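Local coordinates for ferrichrome ABC transporter substrate-binding protein (Staphylococcus pseudintermedius, PDB 5FLY) that probably binds iron-loaded hydroxamate siderophores such as ferrichrome at the cell surface and delivers them to an ABC transporter for iron uptake, at residues A[9-14]-A[109-114]; A[146-151]-A[271-276]; A[156-161]-A[186-191]; A[216-221]-A[248-253]. One frame throughout, in Å; residues are numbered along the deposited sequence.

The four contacts show how packing chemistry follows position in a two-lobed binding protein. Contact 1 stands apart, with its centre about 24 Å or more from the others. It fixes the N-terminal hairpin to the lobe of the parallel sheet and mixes ring packing with lysine chains and waters. Contacts 2, 3 and 4 gather in the other lobe and touch one another. Contact 4 is the buried one, a run of parallel strand bonds. Contact 3 ties a loop by one isolated bridge to the start of strand 158-164, the neighbour of strand 218-223 in the same sheet. Contact 2 joins two helices, apolar inside and charged outside, and meets both sheet contacts through Ile148, Lys149, Leu272 and Gln275.

Contact 1: residues A[9-14]-A[109-114]; sequences NLKTAK and AKYNYL
Tyr111 reaches from the chain ahead of helix 113-124 to Leu10 and Lys11 in the N-terminal strand 5-12, and its ring forms the tight part of the contact. The backbone N-H of Lys11 donates to Tyr111 OH, with N to OH 3.1 Å and an almost straight N-H...O angle of 172°. The same strand residue also lays its side chain over the ring: Lys11 CD sits above one face, displaced toward the rim and 4.2 Å from the centroid of the Tyr111 ring, a CH-pi contact. Lys11 CG follows close to the phenol end, 3.6 Å from Tyr111 OH. At the ring edge Leu10 adds its CD1, 4.2 Å from Tyr111 CE1; Leu10 CG lies anti to its backbone N (chi1 178°), which carries the branch out toward the ring, and the two side chains cross at about a right angle. A water in the ring plane joins the phenol oxygen to the strand, 2.7 Å from Tyr111 OH, and donates to the carbonyl oxygen of Asn9.

The looser side is formed by Lys110 and the amine end of Lys11. Lys110 CG lies 3.7 Å from Lys11 O, and the aliphatic chain then runs past the backbone of Thr12 and Ala13 toward exposed surface. A second water donates to Lys110 O and lies near Lys11 NZ, at a doubtfully short distance.

Leu10 also packs on Ile104 and Phe106 of strand 103-106, the outermost strand of the parallel sheet. The contact docks an antiparallel beta hairpin, 5-12 with 15-22, on the edge of an alpha/beta lobe of a class III solute-binding protein.

Contact 2: residues A[146-151]-A[271-276]; sequences KDIKAH and DLKKQL
Ile148 and Leu276 face each other between two nearly parallel helices, the long helix 127-152 and the C-terminal helix 262-278. This is alpha-alpha packing in a class III solute-binding protein, where a single long helix characteristically links the two lobes. The local axes approach to 10.3 Å and cross at 21°, a spacing bridged by the apolar side chains.

Ile148 points CD1 at Leu276 CD1, the two methyls 4.0 Å apart, and its CG2 lies 4.2 Å from the same leucine methyl. Leu276 therefore puts one branch against both arms of the isoleucine. Behind them the packing continues into the lobe: Ile148 leans on Phe186, and Leu276 on Leu182, Val218 and Phe250.

Lys273 contributes differently. Its CG lies anti to the backbone N (chi1 -176°), and the extended chain beyond carries the amine across to the other helix. On the way Lys273 CG passes 4.3 Å from Ile148 CD1, while Lys273 NZ ends 3.1 Å from Asp147 OD2 in a salt bridge that uses the anti lone pair of the carboxylate oxygen. Asp144 takes a second salt bridge from the same amine, which would help offset its charge. Gln143 meanwhile donates to Asp147 OD1.

One turn later His151 brings its ring edge to the backbone: its NE2 is hydrogen-bonded to Leu279 O, while Leu276 O lies at the edge, near the plane of the imidazole, 3.5 Å from His151 CD2.

Contact 3: residues A[156-161]-A[186-191]; sequences TSVTIF and FGLQMP
A single beta bridge between Ser157 and Gln189 pins the loop that follows helix 179-185 to the entrance of strand 158-164, in the mixed sheet of one lobe. Their CA atoms come within 4.2 Å; the touching parts run about 61° apart, and the pairing is a single bridge. Gln189 supplies both backbone bonds. Its N donates to Thr156 O, the two atoms 3.1 Å apart, and its O receives Val158 N at 2.9 Å, nearly along the C=O axis. The flanks of Ser157 are thus held by one residue, and Ser157 CA adds a CA-H...O contact to the same oxygen of Gln189.

Side chains extend the join to both ends of the bridge. Val158 has CG1 between its backbone N and carbonyl carbon (chi1 58°), which brings that methyl 4.1 Å from Leu188 CB. Leu188 CD2 reaches across to lie 3.8 Å from Thr156 O. At the other end the Pro191 ring is pressed against polar atoms: Pro191 CD is 3.3 Å from Val158 O, and Pro191 CG is 3.6 Å from Thr159 OG1. These oxygens have hydrogen-bond partners of their own, Val158 O meeting the Tyr183 hydroxyl and Thr159 OG1 the carbonyl of Tyr214.

The backbones of Ser157 and Thr159 pair with Val218 of strand 218-223, and Asp217 N donates to Ser157 OG. The strand entrance is therefore fastened on one side to a true sheet neighbour and on the other to a loop whose last residue, Pro191, holds the N-cap position of helix 192-198.

Contact 4: residues A[216-221]-A[248-253]; sequences GDVIIT and YAFNVD
Strands 218-221 and 249-253 run parallel, 29° apart in local direction, with four backbone hydrogen bonds passing alternately between them. Ile219 N donates to Tyr248 O, Phe250 N to Ile219 O, Thr221 N to Phe250 O and Val252 N to Thr221 O, the last the shortest at 2.8 Å between N and O.

On one face Ile220 and Phe250 lie side by side and point the same way. Ile220 CG1 rests over the Phe250 ring, offset toward the rim, 4.0 Å from the centroid in a CH-pi contact. Ile220 CG2 meets Val252 CG1 at 3.8 Å. Before them, Tyr248 turns its ring edge to Asp217 O, with CD2 3.5 Å from that oxygen.

The opposite face carries Ile219 beside Ala249, CB to CB 4.4 Å, then Thr221 beside Asn251, whose OD1 lies 3.4 Å from Thr221 CB and accepts from Gln233.

Helix 262-278, which follows strand 249-253 in the chain, packs on the face of Ile220 and Phe250 through Leu272 and Gln275. The two strands form a parallel pair at the edge of the mixed sheet, 249-253 outermost, backed by a helix as in an alpha/beta lobe of a class III solute-binding protein.

Contact 1: residues A[9-14]-A[109-114]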
loop_
_atom_site.group_PDB
_atom_site.type_symbol
_atom_site.label_atom_id
_atom_site.label_comp_id
_atom_site.label_asym_id
_atom_site.label_seq_id
_atom_site.Cartn_x
_atom_site.Cartn_y
_atom_site.Cartn_z
ATOM N N ASN A 9 10.237 16.322 9.530
ATOM C CA ASN A 9 9.128 17.203 9.193
ATOM C C ASN A 9 7.925 16.420 8.698
ATOM O O ASN A 9 7.834 16.077 7.521
ATOM C CB ASN A 9 9.588 18.212 8.153
ATOM C CG ASN A 9 10.758 19.036 8.639
ATOM O OD1 ASN A 9 10.736 19.558 9.753
ATOM N ND2 ASN A 9 11.800 19.135 7.821
ATOM N N LEU A 10 7.007 16.126 9.608
ATOM C CA LEU A 10 5.828 15.328 9.289
ATOM C C LEU A 10 4.728 16.175 8.663
ATOM O O LEU A 10 4.347 17.195 9.220
ATOM C CB LEU A 10 5.305 14.654 10.559
ATOM C CG LEU A 10 4.041 13.799 10.452
ATOM C CD1 LEU A 10 4.290 12.586 9.560
ATOM C CD2 LEU A 10 3.566 13.378 11.827
ATOM N N LYS A 11 4.219 15.745 7.513
ATOM C CA LYS A 11 3.065 16.394 6.905
ATOM C C LYS A 11 1.790 16.009 7.634
ATOM O O LYS A 11 1.483 14.827 7.749
ATOM C CB LYS A 11 2.932 16.015 5.433
ATOM C CG LYS A 11 4.154 16.333 4.608
ATOM C CD LYS A 11 3.942 15.952 3.150
ATOM C CE LYS A 11 4.190 17.153 2.256
ATOM N NZ LYS A 11 3.826 16.902 0.825
ATOM N N THR A 12 1.049 17.009 8.106
ATOM C CA THR A 12 -0.175 16.780 8.859
ATOM C C THR A 12 -1.272 17.714 8.366
ATOM O O THR A 12 -1.023 18.600 7.544
ATOM C CB THR A 12 0.018 17.029 10.365
ATOM O OG1 THR A 12 0.127 18.437 10.596
ATOM C CG2 THR A 12 1.267 16.328 10.909
ATOM N N ALA A 13 -2.473 17.531 8.906
ATOM C CA ALA A 13 -3.604 18.399 8.592
ATOM C C ALA A 13 -3.293 19.847 8.917
ATOM O O ALA A 13 -3.810 20.762 8.265
ATOM C CB ALA A 13 -4.847 17.952 9.357
ATOM N N LYS A 14 -2.457 20.055 9.935
ATOM C CA LYS A 14 -2.112 21.390 10.414
ATOM C C LYS A 14 -0.914 21.981 9.680
ATOM O O LYS A 14 -0.462 23.078 10.011
ATOM C CB LYS A 14 -1.811 21.352 11.909
ATOM C CG LYS A 14 -2.923 20.729 12.740
ATOM C CD LYS A 14 -2.458 20.419 14.154
ATOM C CE LYS A 14 -3.539 19.658 14.915
ATOM N NZ LYS A 14 -3.167 19.313 16.323
ATOM N N ALA A 109 -2.526 9.375 4.400
ATOM C CA ALA A 109 -2.969 9.947 3.134
ATOM C C ALA A 109 -2.193 11.192 2.687
ATOM O O ALA A 109 -2.346 11.629 1.545
ATOM C CB ALA A 109 -4.456 10.271 3.205
ATOM N N LYS A 110 -1.348 11.746 3.553
ATOM C CA LYS A 110 -0.573 12.939 3.199
ATOM C C LYS A 110 0.644 12.654 2.313
ATOM O O LYS A 110 1.266 13.591 1.808
ATOM C CB LYS A 110 -0.112 13.656 4.468
ATOM C CG LYS A 110 -1.237 14.238 5.282
ATOM C CD LYS A 110 -1.957 15.315 4.510
ATOM C CE LYS A 110 -3.085 15.925 5.313
ATOM N NZ LYS A 110 -3.726 17.003 4.511
ATOM N N TYR A 111 0.970 11.378 2.120
ATOM C CA TYR A 111 2.117 10.970 1.298
ATOM C C TYR A 111 1.687 10.017 0.186
ATOM O O TYR A 111 1.064 8.988 0.463
ATOM C CB TYR A 111 3.187 10.258 2.142
ATOM C CG TYR A 111 3.846 11.119 3.198
ATOM C CD1 TYR A 111 3.277 11.289 4.453
ATOM C CD2 TYR A 111 5.051 11.760 2.932
ATOM C CE1 TYR A 111 3.893 12.082 5.410
ATOM C CE2 TYR A 111 5.673 12.544 3.887
ATOM C CZ TYR A 111 5.088 12.702 5.122
ATOM O OH TYR A 111 5.730 13.480 6.074
ATOM N N ASN A 112 2.029 10.330 -1.063
ATOM C CA ASN A 112 1.885 9.314 -2.102
ATOM C C ASN A 112 3.008 8.307 -1.889
ATOM O O ASN A 112 3.894 8.518 -1.061
ATOM C CB ASN A 112 1.876 9.908 -3.524
ATOM C CG ASN A 112 3.232 10.441 -3.985
ATOM O OD1 ASN A 112 4.278 9.828 -3.790
ATOM N ND2 ASN A 112 3.203 11.597 -4.637
ATOM N N TYR A 113 2.954 7.197 -2.609
ATOM C CA TYR A 113 3.795 6.053 -2.289
ATOM C C TYR A 113 5.285 6.311 -2.488
ATOM O O TYR A 113 6.105 5.711 -1.807
ATOM C CB TYR A 113 3.333 4.840 -3.103
ATOM C CG TYR A 113 3.730 4.797 -4.558
ATOM C CD1 TYR A 113 3.183 5.668 -5.494
ATOM C CD2 TYR A 113 4.595 3.818 -5.001
ATOM C CE1 TYR A 113 3.554 5.600 -6.831
ATOM C CE2 TYR A 113 4.962 3.735 -6.316
ATOM C CZ TYR A 113 4.433 4.615 -7.234
ATOM O OH TYR A 113 4.827 4.486 -8.552
ATOM N N LEU A 114 5.631 7.210 -3.405
ATOM C CA LEU A 114 7.034 7.569 -3.617
ATOM C C LEU A 114 7.522 8.544 -2.537
ATOM O O LEU A 114 8.600 8.356 -1.966
ATOM C CB LEU A 114 7.228 8.171 -5.018
ATOM C CG LEU A 114 6.886 7.227 -6.181
ATOM C CD1 LEU A 114 7.054 7.903 -7.535
ATOM C CD2 LEU A 114 7.722 5.975 -6.147
HETATM O O HOH W 1 8.021 14.620 5.345
HETATM O O HOH W 2 3.614 14.455 0.554
#

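Contact 2: residues A[146-151]-A[271-276]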
loop_
_atom_site.group_PDB
_atom_site.type_symbol
_atom_site.label_atom_id
_atom_site.label_comp_id
_atom_site.label_asym_id
_atom_site.label_seq_id
_atom_site.Cartn_x
_atom_site.Cartn_y
_atom_site.Cartn_z
ATOM N N LYS A 146 4.335 1.322 -21.423
ATOM C CA LYS A 146 4.307 1.298 -22.875
ATOM C C LYS A 146 3.924 -0.089 -23.382
ATOM O O LYS A 146 3.139 -0.203 -24.333
ATOM C CB LYS A 146 5.658 1.709 -23.445
ATOM C CG LYS A 146 6.066 3.129 -23.102
ATOM C CD LYS A 146 7.501 3.413 -23.516
ATOM C CE LYS A 146 7.937 4.798 -23.082
ATOM N NZ LYS A 146 9.379 5.013 -23.360
ATOM N N ASP A 147 4.475 -1.129 -22.754
ATOM C CA ASP A 147 4.202 -2.512 -23.154
ATOM C C ASP A 147 2.726 -2.851 -22.951
ATOM O O ASP A 147 2.095 -3.476 -23.806
ATOM C CB ASP A 147 5.044 -3.517 -22.370
ATOM C CG ASP A 147 6.541 -3.345 -22.581
ATOM O OD1 ASP A 147 6.948 -2.733 -23.587
ATOM O OD2 ASP A 147 7.317 -3.833 -21.729
ATOM N N ILE A 148 2.192 -2.470 -21.793
ATOM C CA ILE A 148 0.792 -2.744 -21.468
ATOM C C ILE A 148 -0.180 -1.941 -22.334
ATOM O O ILE A 148 -1.173 -2.472 -22.821
ATOM C CB ILE A 148 0.509 -2.449 -19.972
ATOM C CG1 ILE A 148 1.286 -3.434 -19.092
ATOM C CG2 ILE A 148 -0.983 -2.546 -19.662
ATOM C CD1 ILE A 148 1.457 -2.958 -17.647
ATOM N N LYS A 149 0.100 -0.667 -22.559
ATOM C CA LYS A 149 -0.816 0.158 -23.338
ATOM C C LYS A 149 -0.789 -0.228 -24.824
ATOM O O LYS A 149 -1.794 -0.106 -25.527
ATOM C CB LYS A 149 -0.484 1.643 -23.148
ATOM C CG LYS A 149 -0.935 2.167 -21.784
ATOM C CD LYS A 149 -0.657 3.645 -21.571
ATOM C CE LYS A 149 -1.173 4.093 -20.219
ATOM N NZ LYS A 149 -0.958 5.544 -19.990
ATOM N N ALA A 150 0.347 -0.722 -25.290
ATOM C CA ALA A 150 0.444 -1.208 -26.665
ATOM C C ALA A 150 -0.431 -2.451 -26.847
ATOM O O ALA A 150 -0.996 -2.677 -27.920
ATOM C CB ALA A 150 1.889 -1.525 -27.015
ATOM N N HIS A 151 -0.538 -3.250 -25.787
ATOM C CA HIS A 151 -1.295 -4.495 -25.844
ATOM C C HIS A 151 -2.793 -4.258 -25.684
ATOM O O HIS A 151 -3.610 -4.820 -26.425
ATOM C CB HIS A 151 -0.806 -5.461 -24.762
ATOM C CG HIS A 151 -1.552 -6.756 -24.744
ATOM N ND1 HIS A 151 -1.582 -7.609 -25.828
ATOM C CD2 HIS A 151 -2.312 -7.335 -23.785
ATOM C CE1 HIS A 151 -2.329 -8.659 -25.533
ATOM N NE2 HIS A 151 -2.780 -8.519 -24.299
ATOM N N ASP A 271 3.554 -9.197 -11.230
ATOM C CA ASP A 271 2.347 -10.007 -11.361
ATOM C C ASP A 271 1.323 -9.289 -12.233
ATOM O O ASP A 271 0.713 -9.899 -13.100
ATOM C CB ASP A 271 1.748 -10.314 -9.995
ATOM C CG ASP A 271 0.557 -11.260 -10.077
ATOM O OD1 ASP A 271 0.714 -12.359 -10.654
ATOM O OD2 ASP A 271 -0.537 -10.907 -9.587
ATOM N N LEU A 272 1.136 -7.994 -12.002
ATOM C CA LEU A 272 0.151 -7.233 -12.755
ATOM C C LEU A 272 0.539 -7.148 -14.215
ATOM O O LEU A 272 -0.301 -7.293 -15.091
ATOM C CB LEU A 272 -0.022 -5.825 -12.190
ATOM C CG LEU A 272 -0.801 -5.749 -10.888
ATOM C CD1 LEU A 272 -0.711 -4.334 -10.350
ATOM C CD2 LEU A 272 -2.248 -6.181 -11.108
ATOM N N LYS A 273 1.811 -6.891 -14.478
ATOM C CA LYS A 273 2.251 -6.825 -15.860
ATOM C C LYS A 273 1.979 -8.146 -16.566
ATOM O O LYS A 273 1.461 -8.161 -17.686
ATOM C CB LYS A 273 3.735 -6.483 -15.967
ATOM C CG LYS A 273 4.201 -6.305 -17.412
ATOM C CD LYS A 273 5.640 -5.852 -17.464
ATOM C CE LYS A 273 6.076 -5.498 -18.876
ATOM N NZ LYS A 273 7.500 -5.084 -18.903
ATOM N N LYS A 274 2.315 -9.249 -15.904
ATOM C CA LYS A 274 2.117 -10.582 -16.474
ATOM C C LYS A 274 0.647 -10.820 -16.802
ATOM O O LYS A 274 0.305 -11.272 -17.901
ATOM C CB LYS A 274 2.622 -11.669 -15.519
ATOM C CG LYS A 274 2.292 -13.094 -15.983
ATOM C CD LYS A 274 3.108 -14.144 -15.235
ATOM C CE LYS A 274 2.725 -14.235 -13.775
ATOM N NZ LYS A 274 1.331 -14.719 -13.596
ATOM N N GLN A 275 -0.225 -10.521 -15.851
ATOM C CA GLN A 275 -1.630 -10.829 -16.036
ATOM C C GLN A 275 -2.266 -9.877 -17.062
ATOM O O GLN A 275 -3.112 -10.294 -17.842
ATOM C CB GLN A 275 -2.379 -10.788 -14.695
ATOM C CG GLN A 275 -1.951 -11.903 -13.742
ATOM C CD GLN A 275 -3.027 -12.290 -12.738
ATOM O OE1 GLN A 275 -4.118 -12.708 -13.112
ATOM N NE2 GLN A 275 -2.713 -12.162 -11.449
ATOM N N LEU A 276 -1.824 -8.621 -17.098
ATOM C CA LEU A 276 -2.361 -7.673 -18.069
ATOM C C LEU A 276 -1.947 -8.050 -19.494
ATOM O O LEU A 276 -2.755 -7.966 -20.418
ATOM C CB LEU A 276 -1.918 -6.240 -17.737
ATOM C CG LEU A 276 -2.596 -5.636 -16.509
ATOM C CD1 LEU A 276 -1.876 -4.399 -16.016
ATOM C CD2 LEU A 276 -4.041 -5.293 -16.828
#

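Contact 3: residues A[156-161]-A[186-191]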
loop_
_atom_site.group_PDB
_atom_site.type_symbol
_atom_site.label_atom_id
_atom_site.label_comp_id
_atom_site.label_asym_id
_atom_site.label_seq_id
_atom_site.Cartn_x
_atom_site.Cartn_y
_atom_site.Cartn_z
ATOM N N THR A 156 -6.909 2.634 -21.833
ATOM C CA THR A 156 -7.437 1.549 -20.998
ATOM C C THR A 156 -7.647 2.016 -19.561
ATOM O O THR A 156 -6.732 2.574 -18.957
ATOM C CB THR A 156 -6.485 0.321 -21.009
ATOM O OG1 THR A 156 -6.349 -0.174 -22.350
ATOM C CG2 THR A 156 -7.027 -0.806 -20.141
ATOM N N SER A 157 -8.856 1.800 -19.038
ATOM C CA SER A 157 -9.165 2.087 -17.647
ATOM C C SER A 157 -9.221 0.802 -16.825
ATOM O O SER A 157 -9.398 -0.293 -17.357
ATOM C CB SER A 157 -10.495 2.823 -17.505
ATOM O OG SER A 157 -11.596 1.973 -17.804
ATOM N N VAL A 158 -9.068 0.946 -15.519
ATOM C CA VAL A 158 -9.072 -0.220 -14.628
ATOM C C VAL A 158 -9.782 0.138 -13.324
ATOM O O VAL A 158 -9.771 1.287 -12.868
ATOM C CB VAL A 158 -7.632 -0.740 -14.360
ATOM C CG1 VAL A 158 -6.772 0.321 -13.751
ATOM C CG2 VAL A 158 -7.651 -2.006 -13.486
ATOM N N THR A 159 -10.448 -0.874 -12.783
ATOM C CA THR A 159 -11.145 -0.822 -11.510
ATOM C C THR A 159 -10.586 -1.895 -10.599
ATOM O O THR A 159 -10.400 -3.035 -11.046
ATOM C CB THR A 159 -12.653 -1.062 -11.705
ATOM O OG1 THR A 159 -13.195 -0.004 -12.506
ATOM C CG2 THR A 159 -13.386 -1.162 -10.348
ATOM N N ILE A 160 -10.294 -1.539 -9.346
ATOM C CA ILE A 160 -9.880 -2.516 -8.343
ATOM C C ILE A 160 -10.988 -2.683 -7.329
ATOM O O ILE A 160 -11.337 -1.731 -6.620
ATOM C CB ILE A 160 -8.581 -2.111 -7.591
ATOM C CG1 ILE A 160 -7.464 -1.722 -8.560
ATOM C CG2 ILE A 160 -8.123 -3.251 -6.694
ATOM C CD1 ILE A 160 -6.376 -0.915 -7.911
ATOM N N PHE A 161 -11.551 -3.881 -7.282
ATOM C CA PHE A 161 -12.422 -4.281 -6.188
ATOM C C PHE A 161 -11.660 -5.168 -5.199
ATOM O O PHE A 161 -10.750 -5.914 -5.587
ATOM C CB PHE A 161 -13.643 -5.026 -6.699
ATOM C CG PHE A 161 -14.595 -4.179 -7.525
ATOM C CD1 PHE A 161 -15.187 -3.024 -7.012
ATOM C CD2 PHE A 161 -14.922 -4.572 -8.815
ATOM C CE1 PHE A 161 -16.079 -2.277 -7.794
ATOM C CE2 PHE A 161 -15.799 -3.833 -9.595
ATOM C CZ PHE A 161 -16.383 -2.687 -9.084
ATOM N N PHE A 186 1.981 2.708 -13.967
ATOM C CA PHE A 186 1.617 2.288 -15.327
ATOM C C PHE A 186 0.751 3.337 -16.040
ATOM O O PHE A 186 0.571 3.268 -17.262
ATOM C CB PHE A 186 0.840 0.959 -15.346
ATOM C CG PHE A 186 1.631 -0.265 -14.934
ATOM C CD1 PHE A 186 3.009 -0.252 -14.823
ATOM C CD2 PHE A 186 0.951 -1.456 -14.659
ATOM C CE1 PHE A 186 3.698 -1.415 -14.435
ATOM C CE2 PHE A 186 1.639 -2.612 -14.285
ATOM C CZ PHE A 186 3.007 -2.585 -14.168
ATOM N N GLY A 187 0.174 4.274 -15.288
ATOM C CA GLY A 187 -0.566 5.380 -15.884
ATOM C C GLY A 187 -1.872 5.000 -16.552
ATOM O O GLY A 187 -2.330 5.668 -17.488
ATOM N N LEU A 188 -2.484 3.923 -16.078
ATOM C CA LEU A 188 -3.790 3.506 -16.578
ATOM C C LEU A 188 -4.889 4.400 -16.001
ATOM O O LEU A 188 -4.742 4.967 -14.923
ATOM C CB LEU A 188 -4.051 2.043 -16.230
ATOM C CG LEU A 188 -3.051 1.080 -16.866
ATOM C CD1 LEU A 188 -3.168 -0.287 -16.254
ATOM C CD2 LEU A 188 -3.294 0.995 -18.379
ATOM N N GLN A 189 -5.998 4.517 -16.718
ATOM C CA GLN A 189 -7.046 5.443 -16.331
ATOM C C GLN A 189 -7.947 4.877 -15.256
ATOM O O GLN A 189 -8.148 3.668 -15.152
ATOM C CB GLN A 189 -7.902 5.826 -17.538
ATOM C CG GLN A 189 -7.114 6.298 -18.753
ATOM C CD GLN A 189 -6.057 7.326 -18.415
ATOM O OE1 GLN A 189 -4.859 7.094 -18.619
ATOM N NE2 GLN A 189 -6.489 8.475 -17.907
ATOM N N MET A 190 -8.491 5.781 -14.458
ATOM C CA MET A 190 -9.524 5.432 -13.497
ATOM C C MET A 190 -10.858 5.936 -14.022
ATOM O O MET A 190 -10.965 7.103 -14.401
ATOM C CB MET A 190 -9.227 6.033 -12.130
ATOM C CG MET A 190 -10.243 5.641 -11.067
ATOM S SD MET A 190 -9.804 6.363 -9.485
ATOM C CE MET A 190 -8.497 5.243 -8.981
ATOM N N PRO A 191 -11.883 5.058 -14.057
ATOM C CA PRO A 191 -13.210 5.509 -14.483
ATOM C C PRO A 191 -13.673 6.698 -13.649
ATOM O O PRO A 191 -13.452 6.727 -12.429
ATOM C CB PRO A 191 -14.093 4.285 -14.248
ATOM C CG PRO A 191 -13.152 3.126 -14.334
ATOM C CD PRO A 191 -11.869 3.617 -13.737
#

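Contact 4: residues A[216-221]-A[248-253]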
loop_
_atom_site.group_PDB
_atom_site.type_symbol
_atom_site.label_atom_id
_atom_site.label_comp_id
_atom_site.label_asym_id
_atom_site.label_seq_id
_atom_site.Cartn_x
_atom_site.Cartn_y
_atom_site.Cartn_z
ATOM N N GLY A 216 -14.548 -0.402 -15.103
ATOM C CA GLY A 216 -13.773 0.102 -16.228
ATOM C C GLY A 216 -13.485 -0.969 -17.266
ATOM O O GLY A 216 -14.157 -2.001 -17.301
ATOM N N ASP A 217 -12.483 -0.719 -18.108
ATOM C CA ASP A 217 -12.143 -1.622 -19.207
ATOM C C ASP A 217 -11.575 -2.944 -18.706
ATOM O O ASP A 217 -11.738 -3.995 -19.347
ATOM C CB ASP A 217 -11.140 -0.951 -20.145
ATOM C CG ASP A 217 -11.707 0.288 -20.802
ATOM O OD1 ASP A 217 -12.912 0.283 -21.128
ATOM O OD2 ASP A 217 -10.953 1.267 -20.967
ATOM N N VAL A 218 -10.908 -2.870 -17.558
ATOM C CA VAL A 218 -10.273 -4.009 -16.906
ATOM C C VAL A 218 -10.747 -4.001 -15.457
ATOM O O VAL A 218 -10.794 -2.939 -14.827
ATOM C CB VAL A 218 -8.734 -3.933 -16.959
ATOM C CG1 VAL A 218 -8.108 -5.068 -16.158
ATOM C CG2 VAL A 218 -8.234 -3.943 -18.405
ATOM N N ILE A 219 -11.115 -5.173 -14.937
ATOM C CA ILE A 219 -11.546 -5.280 -13.548
ATOM C C ILE A 219 -10.718 -6.300 -12.796
ATOM O O ILE A 219 -10.675 -7.472 -13.142
ATOM C CB ILE A 219 -13.024 -5.665 -13.422
ATOM C CG1 ILE A 219 -13.902 -4.696 -14.213
ATOM C CG2 ILE A 219 -13.429 -5.709 -11.922
ATOM C CD1 ILE A 219 -15.342 -5.141 -14.299
ATOM N N ILE A 220 -10.086 -5.824 -11.739
ATOM C CA ILE A 220 -9.225 -6.644 -10.923
ATOM C C ILE A 220 -9.872 -6.793 -9.568
ATOM O O ILE A 220 -10.239 -5.796 -8.950
ATOM C CB ILE A 220 -7.831 -6.042 -10.796
ATOM C CG1 ILE A 220 -7.181 -5.938 -12.186
ATOM C CG2 ILE A 220 -6.983 -6.872 -9.825
ATOM C CD1 ILE A 220 -5.919 -5.094 -12.206
ATOM N N THR A 221 -10.028 -8.047 -9.134
ATOM C CA THR A 221 -10.583 -8.366 -7.821
ATOM C C THR A 221 -9.507 -8.927 -6.892
ATOM O O THR A 221 -8.930 -9.984 -7.141
ATOM C CB THR A 221 -11.738 -9.366 -7.931
ATOM O OG1 THR A 221 -12.781 -8.769 -8.701
ATOM C CG2 THR A 221 -12.284 -9.753 -6.537
ATOM N N TYR A 248 -11.490 -9.454 -19.648
ATOM C CA TYR A 248 -10.520 -8.535 -19.087
ATOM C C TYR A 248 -10.739 -8.407 -17.577
ATOM O O TYR A 248 -10.696 -7.309 -17.023
ATOM C CB TYR A 248 -10.641 -7.159 -19.756
ATOM C CG TYR A 248 -9.964 -7.024 -21.104
ATOM C CD1 TYR A 248 -9.451 -8.124 -21.781
ATOM C CD2 TYR A 248 -9.830 -5.770 -21.690
ATOM C CE1 TYR A 248 -8.815 -7.967 -23.014
ATOM C CE2 TYR A 248 -9.208 -5.609 -22.918
ATOM C CZ TYR A 248 -8.699 -6.707 -23.570
ATOM O OH TYR A 248 -8.076 -6.533 -24.793
ATOM N N ALA A 249 -10.987 -9.532 -16.917
ATOM C CA ALA A 249 -11.241 -9.529 -15.478
ATOM C C ALA A 249 -10.464 -10.671 -14.847
ATOM O O ALA A 249 -10.548 -11.809 -15.304
ATOM C CB ALA A 249 -12.748 -9.649 -15.181
ATOM N N PHE A 250 -9.680 -10.368 -13.818
ATOM C CA PHE A 250 -8.917 -11.404 -13.131
ATOM C C PHE A 250 -8.780 -11.076 -11.659
ATOM O O PHE A 250 -8.980 -9.933 -11.245
ATOM C CB PHE A 250 -7.525 -11.621 -13.772
ATOM C CG PHE A 250 -6.612 -10.411 -13.763
ATOM C CD1 PHE A 250 -6.601 -9.515 -14.828
ATOM C CD2 PHE A 250 -5.722 -10.198 -12.716
ATOM C CE1 PHE A 250 -5.736 -8.419 -14.828
ATOM C CE2 PHE A 250 -4.863 -9.114 -12.717
ATOM C CZ PHE A 250 -4.871 -8.224 -13.775
ATOM N N ASN A 251 -8.476 -12.110 -10.885
ATOM C CA ASN A 251 -8.279 -11.987 -9.449
ATOM C C ASN A 251 -6.813 -11.902 -9.082
ATOM O O ASN A 251 -5.944 -12.468 -9.762
ATOM C CB ASN A 251 -8.877 -13.177 -8.701
ATOM C CG ASN A 251 -10.356 -13.367 -8.973
ATOM O OD1 ASN A 251 -11.076 -12.417 -9.237
ATOM N ND2 ASN A 251 -10.815 -14.606 -8.876
ATOM N N VAL A 252 -6.546 -11.198 -7.992
ATOM C CA VAL A 252 -5.220 -11.205 -7.386
ATOM C C VAL A 252 -5.325 -11.525 -5.888
ATOM O O VAL A 252 -6.382 -11.391 -5.294
ATOM C CB VAL A 252 -4.500 -9.854 -7.573
ATOM C CG1 VAL A 252 -4.307 -9.527 -9.062
ATOM C CG2 VAL A 252 -5.272 -8.741 -6.888
ATOM N N ASP A 253 -4.196 -11.916 -5.293
ATOM C CA ASP A 253 -4.096 -12.321 -3.892
ATOM C C ASP A 253 -4.035 -11.096 -2.990
ATOM O O ASP A 253 -3.019 -10.409 -2.954
ATOM C CB ASP A 253 -2.847 -13.197 -3.701
ATOM C CG ASP A 253 -2.710 -13.750 -2.293
ATOM O OD1 ASP A 253 -3.238 -13.167 -1.328
ATOM O OD2 ASP A 253 -2.023 -14.784 -2.150
#